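Syndapin (Drosophila melanogaster, PDB 3I2W) probably acts in endocytosis and regulates internalisation of plasma-membrane proteins, this chain being its homodimeric EFC/F-BAR domain. Local coordinates at residues K128-A131 with K132-K136; V179-T182 with K183-Q187; T220-K223 with T224-F228; D263-K266 with D267-W271. All coordinates share one frame; numbering follows the deposited sequence.

All four contacts join consecutive turns of one helix in the elongated F-BAR domain, between side chains three or four residues apart. Interaction 1, on helix 114-159, and interaction 2, on helix 169-240, lie on the same side of the chain's centre with their own centres 27 Å apart. Interaction 3 shares its helix with interaction 2, 59 Å away between centres. Interaction 4 lies 121 Å from interaction 2, beyond the chain's centre. Interactions 3 and 4 are about 53 Å apart between nearest atoms within the chain, yet meet across the dimer, Glu222 and Lys223 packing on Leu268 and Gln264 of the second subunit. The side chain of Trp270 in interaction 4 is about 9 Å from a bound sodium ion.

Interaction 1. Residues K128-A131 with K132-K136; sequences KPWA and KLLAK
A kinked turn of helix 114-159, one of the long helices of the F-BAR domain, brings Trp130 and Leu134 together one turn apart. At the kink Pro129 has no N-H to give to the preceding turn, and Trp130 N also lacks such a bond. Past it the normal pattern holds: Leu133 N donates to Pro129 O at 3.1 Å and Leu134 N to Trp130 O at 2.8 Å. The indole of Trp130 extends with CG anti to the backbone N (chi1 -176°), and Leu134 takes the same first torsion (chi1 -170°), which leaves its CD2 beside the six-membered ring. Trp130 NE1 is held by Asn204 of helix 169-240, and the indole stacks with Tyr207 of that helix; Trp283 and Pro284 of the second subunit pack on Trp130 and Leu134 respectively. On another side of the turn the two lysines, Lys128 and Lys132, run out with their NZ atoms 5.0 Å apart, like charges without contact. Their aliphatic parts come closer, CG of Lys128 to CE of Lys132 at 4.4 Å. The indole meets the leucine at a slant, Trp130 CZ3 standing 4.1 Å from Leu134 CD2.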
loop_
_atom_site.group_PDB
_atom_site.type_symbol
_atom_site.label_atom_id
_atom_site.label_comp_id
_atom_site.label_asym_id
_atom_site.label_seq_id
_atom_site.Cartn_x
_atom_site.Cartn_y
_atom_site.Cartn_z
ATOM N N LYS B 128 31.954 -40.090 13.609
ATOM C CA LYS B 128 33.375 -40.360 13.716
ATOM C C LYS B 128 33.765 -41.863 13.596
ATOM O O LYS B 128 34.447 -42.222 12.641
ATOM C CB LYS B 128 33.943 -39.712 14.953
ATOM C CG LYS B 128 35.411 -39.814 15.028
ATOM C CD LYS B 128 35.922 -39.262 16.323
ATOM C CE LYS B 128 37.120 -38.369 16.009
ATOM N NZ LYS B 128 38.008 -38.108 17.205
ATOM N N PRO B 129 33.292 -42.746 14.517
ATOM C CA PRO B 129 33.535 -44.193 14.367
ATOM C C PRO B 129 33.455 -44.725 12.948
ATOM O O PRO B 129 34.392 -45.366 12.455
ATOM C CB PRO B 129 32.405 -44.804 15.183
ATOM C CG PRO B 129 32.296 -43.913 16.291
ATOM C CD PRO B 129 32.478 -42.503 15.722
ATOM N N TRP B 130 32.341 -44.470 12.300
ATOM C CA TRP B 130 32.091 -45.015 10.990
ATOM C C TRP B 130 32.980 -44.297 9.956
ATOM O O TRP B 130 33.338 -44.835 8.919
ATOM C CB TRP B 130 30.624 -44.798 10.719
ATOM C CG TRP B 130 30.129 -45.344 9.509
ATOM C CD1 TRP B 130 29.585 -46.583 9.342
ATOM C CD2 TRP B 130 30.012 -44.684 8.267
ATOM N NE1 TRP B 130 29.175 -46.751 8.029
ATOM C CE2 TRP B 130 29.418 -45.585 7.360
ATOM C CE3 TRP B 130 30.355 -43.425 7.821
ATOM C CZ2 TRP B 130 29.153 -45.256 6.041
ATOM C CZ3 TRP B 130 30.108 -43.096 6.460
ATOM C CH2 TRP B 130 29.511 -44.004 5.608
ATOM N N ALA B 131 33.372 -43.073 10.249
ATOM C CA ALA B 131 34.272 -42.410 9.353
ATOM C C ALA B 131 35.584 -43.176 9.323
ATOM O O ALA B 131 36.075 -43.461 8.261
ATOM C CB ALA B 131 34.480 -40.980 9.792
ATOM N N LYS B 132 36.157 -43.485 10.488
ATOM C CA LYS B 132 37.268 -44.420 10.598
ATOM C C LYS B 132 37.044 -45.669 9.737
ATOM O O LYS B 132 37.708 -45.858 8.711
ATOM C CB LYS B 132 37.451 -44.880 12.035
ATOM C CG LYS B 132 37.803 -43.797 13.059
ATOM C CD LYS B 132 38.796 -42.753 12.509
ATOM C CE LYS B 132 39.142 -41.701 13.588
ATOM N NZ LYS B 132 39.277 -42.415 14.914
ATOM N N LEU B 133 36.092 -46.513 10.117
ATOM C CA LEU B 133 35.891 -47.705 9.305
ATOM C C LEU B 133 35.823 -47.368 7.799
ATOM O O LEU B 133 36.331 -48.094 6.966
ATOM C CB LEU B 133 34.754 -48.603 9.837
ATOM C CG LEU B 133 34.781 -48.759 11.375
ATOM C CD1 LEU B 133 33.693 -49.604 11.894
ATOM C CD2 LEU B 133 36.060 -49.291 11.929
ATOM N N LEU B 134 35.233 -46.253 7.427
ATOM C CA LEU B 134 35.242 -45.895 6.008
ATOM C C LEU B 134 36.676 -45.620 5.448
ATOM O O LEU B 134 36.987 -45.993 4.323
ATOM C CB LEU B 134 34.310 -44.710 5.755
ATOM C CG LEU B 134 34.045 -44.402 4.294
ATOM C CD1 LEU B 134 33.057 -45.390 3.640
ATOM C CD2 LEU B 134 33.555 -43.018 4.193
ATOM N N ALA B 135 37.504 -44.964 6.265
ATOM C CA ALA B 135 38.873 -44.626 5.942
ATOM C C ALA B 135 39.674 -45.926 5.689
ATOM O O ALA B 135 40.235 -46.132 4.612
ATOM C CB ALA B 135 39.495 -43.783 7.075
ATOM N N LYS B 136 39.705 -46.791 6.689
ATOM C CA LYS B 136 40.137 -48.143 6.517
ATOM C C LYS B 136 39.618 -48.739 5.224
ATOM O O LYS B 136 40.412 -49.110 4.373
ATOM C CB LYS B 136 39.731 -48.964 7.712
ATOM C CG LYS B 136 40.488 -48.567 8.972
ATOM C CD LYS B 136 40.226 -49.611 10.059
ATOM C CE LYS B 136 40.474 -49.098 11.475
ATOM N NZ LYS B 136 41.899 -48.709 11.628
#

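Interaction 2. Residues V179-T182 with K183-Q187; sequences VQKT and KDQVQ
Lys183 starts its side chain with CG between its backbone N and carbonyl carbon (chi1 54°), and a second bend at chi3 (46°) folds the chain back along the helix toward Val179. Val179 puts CG1 anti to its own N (chi1 166°), and the two side chains lie side by side, pointing the same way. The methyl CG1 of Val179 is 3.5 Å from Lys183 NZ and 3.7 Å from Lys183 CE, a contact with the end of the lysine chain and no polar bond. Nearer its root, Lys183 CG passes 3.2 Å from Val179 O, the carbonyl that also accepts Lys183 N at 2.9 Å. Gln180 crosses the lysine at about a right angle, its OE1 4.0 Å from Lys183 CD. Cutting Lys183 back to an alanine removes the chain beyond CB and is likely to leave Val179 CG1 and the Gln180 side chain without this neighbour. One residue on, the carboxylate of Asp184 comes close to Gln180 O, acceptor facing acceptor with no bond between them, while Asp184 N donates to that O from above the carbonyl plane at 3.2 Å. Lys181 lies across the same aspartate, but Lys181 NZ and Asp184 OD2 are 6.4 Å apart, too far for a salt bridge. These turns belong to helix 169-240 in the antiparallel helical arm of the F-BAR domain. Val179, Thr182 and Lys183 face helix 114-159, where Val179 packs on Thr155, Thr182 on Glu151, and Lys183 on both.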
loop_
_atom_site.group_PDB
_atom_site.type_symbol
_atom_site.label_atom_id
_atom_site.label_comp_id
_atom_site.label_asym_id
_atom_site.label_seq_id
_atom_site.Cartn_x
_atom_site.Cartn_y
_atom_site.Cartn_z
ATOM N N VAL B 179 57.937 -61.456 -7.987
ATOM C CA VAL B 179 56.629 -62.001 -8.385
ATOM C C VAL B 179 55.941 -62.702 -7.227
ATOM O O VAL B 179 54.846 -62.367 -6.862
ATOM C CB VAL B 179 56.748 -62.980 -9.589
ATOM C CG1 VAL B 179 55.484 -63.788 -9.770
ATOM C CG2 VAL B 179 57.084 -62.218 -10.865
ATOM N N GLN B 180 56.599 -63.683 -6.650
ATOM C CA GLN B 180 56.059 -64.436 -5.537
ATOM C C GLN B 180 55.724 -63.546 -4.305
ATOM O O GLN B 180 54.818 -63.867 -3.537
ATOM C CB GLN B 180 57.073 -65.546 -5.193
ATOM C CG GLN B 180 56.686 -66.492 -4.051
ATOM C CD GLN B 180 55.472 -67.372 -4.386
ATOM O OE1 GLN B 180 54.890 -67.276 -5.487
ATOM N NE2 GLN B 180 55.084 -68.236 -3.435
ATOM N N LYS B 181 56.464 -62.446 -4.132
ATOM C CA LYS B 181 56.348 -61.545 -2.982
ATOM C C LYS B 181 55.203 -60.592 -3.248
ATOM O O LYS B 181 54.563 -60.087 -2.332
ATOM C CB LYS B 181 57.629 -60.702 -2.804
ATOM C CG LYS B 181 58.152 -60.455 -1.335
ATOM C CD LYS B 181 57.078 -60.093 -0.227
ATOM C CE LYS B 181 56.656 -58.592 -0.194
ATOM N NZ LYS B 181 57.760 -57.634 0.192
ATOM N N THR B 182 54.969 -60.312 -4.514
ATOM C CA THR B 182 53.925 -59.408 -4.839
ATOM C C THR B 182 52.628 -60.174 -4.924
ATOM O O THR B 182 51.572 -59.576 -4.825
ATOM C CB THR B 182 54.175 -58.650 -6.134
ATOM O OG1 THR B 182 54.298 -59.582 -7.205
ATOM C CG2 THR B 182 55.411 -57.729 -6.037
ATOM N N LYS B 183 52.656 -61.482 -5.109
ATOM C CA LYS B 183 51.391 -62.171 -5.025
ATOM C C LYS B 183 51.044 -62.622 -3.615
ATOM O O LYS B 183 49.908 -62.968 -3.345
ATOM C CB LYS B 183 51.246 -63.259 -6.064
ATOM C CG LYS B 183 52.334 -64.274 -6.117
ATOM C CD LYS B 183 52.226 -65.089 -7.425
ATOM C CE LYS B 183 52.009 -64.185 -8.633
ATOM N NZ LYS B 183 52.145 -64.928 -9.914
ATOM N N ASP B 184 52.020 -62.597 -2.713
ATOM C CA ASP B 184 51.717 -62.549 -1.288
ATOM C C ASP B 184 50.925 -61.282 -1.030
ATOM O O ASP B 184 49.995 -61.304 -0.238
ATOM C CB ASP B 184 52.971 -62.434 -0.430
ATOM C CG ASP B 184 53.867 -63.632 -0.527
ATOM O OD1 ASP B 184 53.353 -64.754 -0.768
ATOM O OD2 ASP B 184 55.102 -63.454 -0.335
ATOM N N GLN B 185 51.335 -60.183 -1.676
ATOM C CA GLN B 185 50.717 -58.875 -1.512
ATOM C C GLN B 185 49.255 -58.852 -1.970
ATOM O O GLN B 185 48.393 -58.505 -1.194
ATOM C CB GLN B 185 51.547 -57.775 -2.196
ATOM C CG GLN B 185 52.682 -57.244 -1.364
ATOM C CD GLN B 185 52.299 -57.136 0.092
ATOM O OE1 GLN B 185 52.271 -58.138 0.813
ATOM N NE2 GLN B 185 51.983 -55.918 0.538
ATOM N N VAL B 186 48.978 -59.248 -3.209
ATOM C CA VAL B 186 47.607 -59.445 -3.659
ATOM C C VAL B 186 46.709 -60.195 -2.655
ATOM O O VAL B 186 45.509 -59.895 -2.527
ATOM C CB VAL B 186 47.567 -60.147 -5.008
ATOM C CG1 VAL B 186 46.146 -60.684 -5.328
ATOM C CG2 VAL B 186 48.020 -59.184 -6.064
ATOM N N GLN B 187 47.289 -61.154 -1.947
ATOM C CA GLN B 187 46.516 -61.939 -1.036
ATOM C C GLN B 187 46.383 -61.177 0.244
ATOM O O GLN B 187 45.317 -60.749 0.556
ATOM C CB GLN B 187 47.085 -63.358 -0.824
ATOM C CG GLN B 187 46.032 -64.327 -0.272
ATOM C CD GLN B 187 44.620 -63.961 -0.783
ATOM O OE1 GLN B 187 43.746 -63.518 -0.010
ATOM N NE2 GLN B 187 44.417 -64.091 -2.106
#

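Interaction 3. Residues T220-K223 with T224-F228; sequences TFEK and TRLQF
Glu222 lies alongside Arg225, both side chains pointing the same way from helix 169-240 of the F-BAR domain, and the pair closes an i to i+3 salt bridge. Each has its CG anti to the backbone N; a bend at chi2 of Glu222 (63°) and one at chi3 of Arg225 (61°) bring the charged ends together. A single carboxylate oxygen does the gripping. Glu222 OE1 takes Arg225 NH2 at 2.9 Å on its syn side but well out of the carboxylate plane, and Arg225 NE adds a weak bond to the same atom at 3.3 Å. OE1 lies in the guanidinium plane, at its edge, but the carboxylate is turned 49° from that plane, so this is not a flat two-oxygen pairing. Glu61 of the second subunit makes a further salt bridge to NH2, while Phe229 receives Arg225 in a cation-pi contact. With a glutamine in place of Glu222, the buried guanidinium would probably lose the neighbouring negative charge on its own helix and be left to depend more on Glu61 of the second subunit. Glu222 also packs on Leu268 of the second subunit, which places the bridge at the dimer interface. On another side, Lys223 and Gln227 cross obliquely, with Lys223 CE 4.1 Å from Gln227 OE1; both side chains pack on Gln264 of the second subunit. In the backbone beneath, Leu226 N reaches Glu222 O at 3.0 Å, and Leu226 CD2 sits 4.1 Å from Glu222 OE1.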
loop_
_atom_site.group_PDB
_atom_site.type_symbol
_atom_site.label_atom_id
_atom_site.label_comp_id
_atom_site.label_asym_id
_atom_site.label_seq_id
_atom_site.Cartn_x
_atom_site.Cartn_y
_atom_site.Cartn_z
ATOM N N THR B 220 12.876 -31.970 15.102
ATOM C CA THR B 220 11.987 -31.437 16.126
ATOM C C THR B 220 12.083 -29.924 16.247
ATOM O O THR B 220 11.093 -29.255 16.342
ATOM C CB THR B 220 12.240 -32.141 17.459
ATOM O OG1 THR B 220 11.904 -33.497 17.277
ATOM C CG2 THR B 220 11.374 -31.655 18.520
ATOM N N PHE B 221 13.279 -29.385 16.239
ATOM C CA PHE B 221 13.402 -27.952 16.227
ATOM C C PHE B 221 12.765 -27.367 15.016
ATOM O O PHE B 221 12.019 -26.430 15.129
ATOM C CB PHE B 221 14.818 -27.522 16.222
ATOM C CG PHE B 221 14.968 -26.065 16.365
ATOM C CD1 PHE B 221 14.493 -25.434 17.498
ATOM C CD2 PHE B 221 15.582 -25.319 15.392
ATOM C CE1 PHE B 221 14.628 -24.074 17.653
ATOM C CE2 PHE B 221 15.729 -23.989 15.529
ATOM C CZ PHE B 221 15.248 -23.351 16.655
ATOM N N GLU B 222 13.030 -27.925 13.853
ATOM C CA GLU B 222 12.428 -27.410 12.691
ATOM C C GLU B 222 10.924 -27.465 12.839
ATOM O O GLU B 222 10.295 -26.501 12.513
ATOM C CB GLU B 222 12.911 -28.147 11.465
ATOM C CG GLU B 222 12.515 -27.525 10.156
ATOM C CD GLU B 222 13.097 -26.154 9.953
ATOM O OE1 GLU B 222 12.772 -25.532 8.932
ATOM O OE2 GLU B 222 13.861 -25.640 10.808
ATOM N N LYS B 223 10.333 -28.547 13.333
ATOM C CA LYS B 223 8.856 -28.687 13.378
ATOM C C LYS B 223 8.273 -27.457 14.032
ATOM O O LYS B 223 7.385 -26.828 13.525
ATOM C CB LYS B 223 8.454 -29.917 14.197
ATOM C CG LYS B 223 6.971 -30.261 14.186
ATOM C CD LYS B 223 6.614 -31.159 15.367
ATOM C CE LYS B 223 5.441 -32.140 15.053
ATOM N NZ LYS B 223 4.813 -32.637 16.372
ATOM N N THR B 224 8.847 -27.126 15.167
ATOM C CA THR B 224 8.548 -25.997 15.925
ATOM C C THR B 224 8.614 -24.670 15.178
ATOM O O THR B 224 7.749 -23.809 15.346
ATOM C CB THR B 224 9.550 -26.032 17.028
ATOM O OG1 THR B 224 8.940 -26.685 18.129
ATOM C CG2 THR B 224 10.033 -24.637 17.497
ATOM N N ARG B 225 9.667 -24.465 14.394
ATOM C CA ARG B 225 9.784 -23.225 13.649
ATOM C C ARG B 225 8.640 -23.182 12.680
ATOM O O ARG B 225 7.973 -22.152 12.542
ATOM C CB ARG B 225 11.110 -23.112 12.892
ATOM C CG ARG B 225 11.274 -21.694 12.262
ATOM C CD ARG B 225 12.384 -21.586 11.302
ATOM N NE ARG B 225 12.204 -22.481 10.153
ATOM C CZ ARG B 225 11.456 -22.216 9.077
ATOM N NH1 ARG B 225 10.773 -21.089 8.999
ATOM N NH2 ARG B 225 11.363 -23.093 8.084
ATOM N N LEU B 226 8.399 -24.295 12.005
ATOM C CA LEU B 226 7.375 -24.264 10.980
ATOM C C LEU B 226 6.001 -24.011 11.611
ATOM O O LEU B 226 5.128 -23.472 10.974
ATOM C CB LEU B 226 7.350 -25.525 10.143
ATOM C CG LEU B 226 8.595 -25.855 9.351
ATOM C CD1 LEU B 226 8.343 -27.180 8.799
ATOM C CD2 LEU B 226 8.812 -24.974 8.176
ATOM N N GLN B 227 5.810 -24.420 12.853
ATOM C CA GLN B 227 4.537 -24.246 13.461
ATOM C C GLN B 227 4.399 -22.763 13.791
ATOM O O GLN B 227 3.427 -22.101 13.423
ATOM C CB GLN B 227 4.385 -25.164 14.687
ATOM C CG GLN B 227 4.340 -26.629 14.296
ATOM C CD GLN B 227 4.009 -27.652 15.425
ATOM O OE1 GLN B 227 3.319 -28.641 15.139
ATOM N NE2 GLN B 227 4.529 -27.455 16.667
ATOM N N PHE B 228 5.401 -22.226 14.446
ATOM C CA PHE B 228 5.446 -20.832 14.751
ATOM C C PHE B 228 5.173 -19.998 13.513
ATOM O O PHE B 228 4.291 -19.150 13.544
ATOM C CB PHE B 228 6.807 -20.531 15.297
ATOM C CG PHE B 228 7.000 -19.131 15.656
ATOM C CD1 PHE B 228 6.324 -18.584 16.706
ATOM C CD2 PHE B 228 7.875 -18.343 14.949
ATOM C CE1 PHE B 228 6.524 -17.262 17.045
ATOM C CE2 PHE B 228 8.083 -17.045 15.280
ATOM C CZ PHE B 228 7.402 -16.500 16.323
#

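Interaction 4. Residues D263-K266 with D267-W271; sequences DQQK and DLKWW
Four successive i to i+4 bonds bind residues 263-266 to 267-271 as the first turns of helix 264-275. Asp267 N meets Asp263 O at 2.8 Å and Lys269 N meets Gln265 O at the same length, and both bonds are nearly straight. Asp263, still outside the helix, is its N-cap. The carboxylate reaches over the first turn, OD1 taking Gln265 N at 3.1 Å and OD2 taking Lys266 N at 3.4 Å, both weak. Anti placement of CG relative to the backbone N (chi1 -176°) points the carboxylate at these first-turn N-H groups. This capped helix is the last of the F-BAR chain and packs against the partner molecule of the homodimer: Asp267 touches Leu226 of the second subunit, and Leu268 touches Gln219 of the second subunit. Within the turn, Gln264 bends at chi2 (70°) and slants across Leu268, its OE1 3.7 Å from Leu268 CD1. Gln265 and Lys269 instead lie side by side and point the same way, with Gln265 CG 3.8 Å from Lys269 CD, an aliphatic contact on the exposed side. Asp267 is buried, and its carboxylate is satisfied from the same chain: OD1 accepts from Thr64 N, and OD2 is hydrogen-bonded to the Thr65 hydroxyl. Thr64 OG1 also binds Asp263 N, tying the cap and Asp267 to the start of helix 63-105.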
loop_
_atom_site.group_PDB
_atom_site.type_symbol
_atom_site.label_atom_id
_atom_site.label_comp_id
_atom_site.label_asym_id
_atom_site.label_seq_id
_atom_site.Cartn_x
_atom_site.Cartn_y
_atom_site.Cartn_z
ATOM N N ASP B 263 -28.289 20.412 1.778
ATOM C CA ASP B 263 -29.617 20.990 1.516
ATOM C C ASP B 263 -29.599 22.300 0.723
ATOM O O ASP B 263 -29.243 23.405 1.220
ATOM C CB ASP B 263 -30.322 21.224 2.824
ATOM C CG ASP B 263 -31.738 21.732 2.652
ATOM O OD1 ASP B 263 -32.307 21.710 1.536
ATOM O OD2 ASP B 263 -32.298 22.149 3.673
ATOM N N GLN B 264 -30.025 22.185 -0.520
ATOM C CA GLN B 264 -29.977 23.331 -1.391
ATOM C C GLN B 264 -30.843 24.515 -0.877
ATOM O O GLN B 264 -30.448 25.670 -0.937
ATOM C CB GLN B 264 -30.234 22.895 -2.848
ATOM C CG GLN B 264 -31.539 22.202 -3.078
ATOM C CD GLN B 264 -32.716 23.169 -2.939
ATOM O OE1 GLN B 264 -32.531 24.386 -3.049
ATOM N NE2 GLN B 264 -33.913 22.644 -2.701
ATOM N N GLN B 265 -31.994 24.232 -0.304
ATOM C CA GLN B 265 -32.807 25.299 0.179
ATOM C C GLN B 265 -32.171 25.998 1.363
ATOM O O GLN B 265 -32.015 27.209 1.330
ATOM C CB GLN B 265 -34.136 24.758 0.548
ATOM C CG GLN B 265 -35.068 25.771 1.102
ATOM C CD GLN B 265 -36.458 25.192 1.101
ATOM O OE1 GLN B 265 -36.913 24.611 0.079
ATOM N NE2 GLN B 265 -37.136 25.301 2.235
ATOM N N LYS B 266 -31.799 25.269 2.407
ATOM C CA LYS B 266 -31.004 25.890 3.435
ATOM C C LYS B 266 -29.891 26.736 2.777
ATOM O O LYS B 266 -29.729 27.897 3.066
ATOM C CB LYS B 266 -30.388 24.844 4.377
ATOM C CG LYS B 266 -30.865 24.867 5.807
ATOM C CD LYS B 266 -29.659 24.767 6.802
ATOM C CE LYS B 266 -30.018 24.534 8.354
ATOM N NZ LYS B 266 -31.160 25.358 8.970
ATOM N N ASP B 267 -29.128 26.163 1.867
ATOM C CA ASP B 267 -28.010 26.928 1.326
ATOM C C ASP B 267 -28.411 28.164 0.554
ATOM O O ASP B 267 -27.850 29.259 0.779
ATOM C CB ASP B 267 -27.062 26.050 0.514
ATOM C CG ASP B 267 -26.324 25.069 1.391
ATOM O OD1 ASP B 267 -26.389 25.196 2.669
ATOM O OD2 ASP B 267 -25.715 24.156 0.799
ATOM N N LEU B 268 -29.390 28.004 -0.320
ATOM C CA LEU B 268 -29.840 29.135 -1.066
ATOM C C LEU B 268 -30.459 30.203 -0.206
ATOM O O LEU B 268 -30.258 31.374 -0.481
ATOM C CB LEU B 268 -30.812 28.734 -2.167
ATOM C CG LEU B 268 -30.222 27.996 -3.353
ATOM C CD1 LEU B 268 -31.365 27.682 -4.182
ATOM C CD2 LEU B 268 -29.276 28.868 -4.119
ATOM N N LYS B 269 -31.237 29.830 0.800
ATOM C CA LYS B 269 -31.917 30.846 1.566
ATOM C C LYS B 269 -30.888 31.660 2.274
ATOM O O LYS B 269 -30.970 32.868 2.314
ATOM C CB LYS B 269 -32.868 30.229 2.542
ATOM C CG LYS B 269 -34.246 29.929 1.896
ATOM C CD LYS B 269 -35.163 29.189 2.827
ATOM C CE LYS B 269 -35.791 30.096 3.868
ATOM N NZ LYS B 269 -36.918 29.353 4.599
ATOM N N TRP B 270 -29.856 30.990 2.760
ATOM C CA TRP B 270 -28.802 31.629 3.473
ATOM C C TRP B 270 -28.174 32.620 2.535
ATOM O O TRP B 270 -27.663 33.645 2.963
ATOM C CB TRP B 270 -27.747 30.587 3.921
ATOM C CG TRP B 270 -26.531 31.243 4.673
ATOM C CD1 TRP B 270 -26.421 31.502 6.040
ATOM C CD2 TRP B 270 -25.328 31.761 4.090
ATOM N NE1 TRP B 270 -25.221 32.123 6.329
ATOM C CE2 TRP B 270 -24.530 32.278 5.154
ATOM C CE3 TRP B 270 -24.843 31.843 2.773
ATOM C CZ2 TRP B 270 -23.307 32.879 4.929
ATOM C CZ3 TRP B 270 -23.611 32.409 2.571
ATOM C CH2 TRP B 270 -22.859 32.924 3.653
ATOM N N TRP B 271 -28.157 32.302 1.249
ATOM C CA TRP B 271 -27.379 33.129 0.315
ATOM C C TRP B 271 -28.054 34.460 0.082
ATOM O O TRP B 271 -27.396 35.485 0.047
ATOM C CB TRP B 271 -27.138 32.439 -1.012
ATOM C CG TRP B 271 -26.446 33.347 -1.994
ATOM C CD1 TRP B 271 -27.036 34.160 -2.889
ATOM C CD2 TRP B 271 -25.033 33.520 -2.171
ATOM N NE1 TRP B 271 -26.094 34.839 -3.597
ATOM C CE2 TRP B 271 -24.856 34.446 -3.184
ATOM C CE3 TRP B 271 -23.900 32.951 -1.582
ATOM C CZ2 TRP B 271 -23.598 34.832 -3.617
ATOM C CZ3 TRP B 271 -22.640 33.346 -2.004
ATOM C CH2 TRP B 271 -22.500 34.277 -2.988
#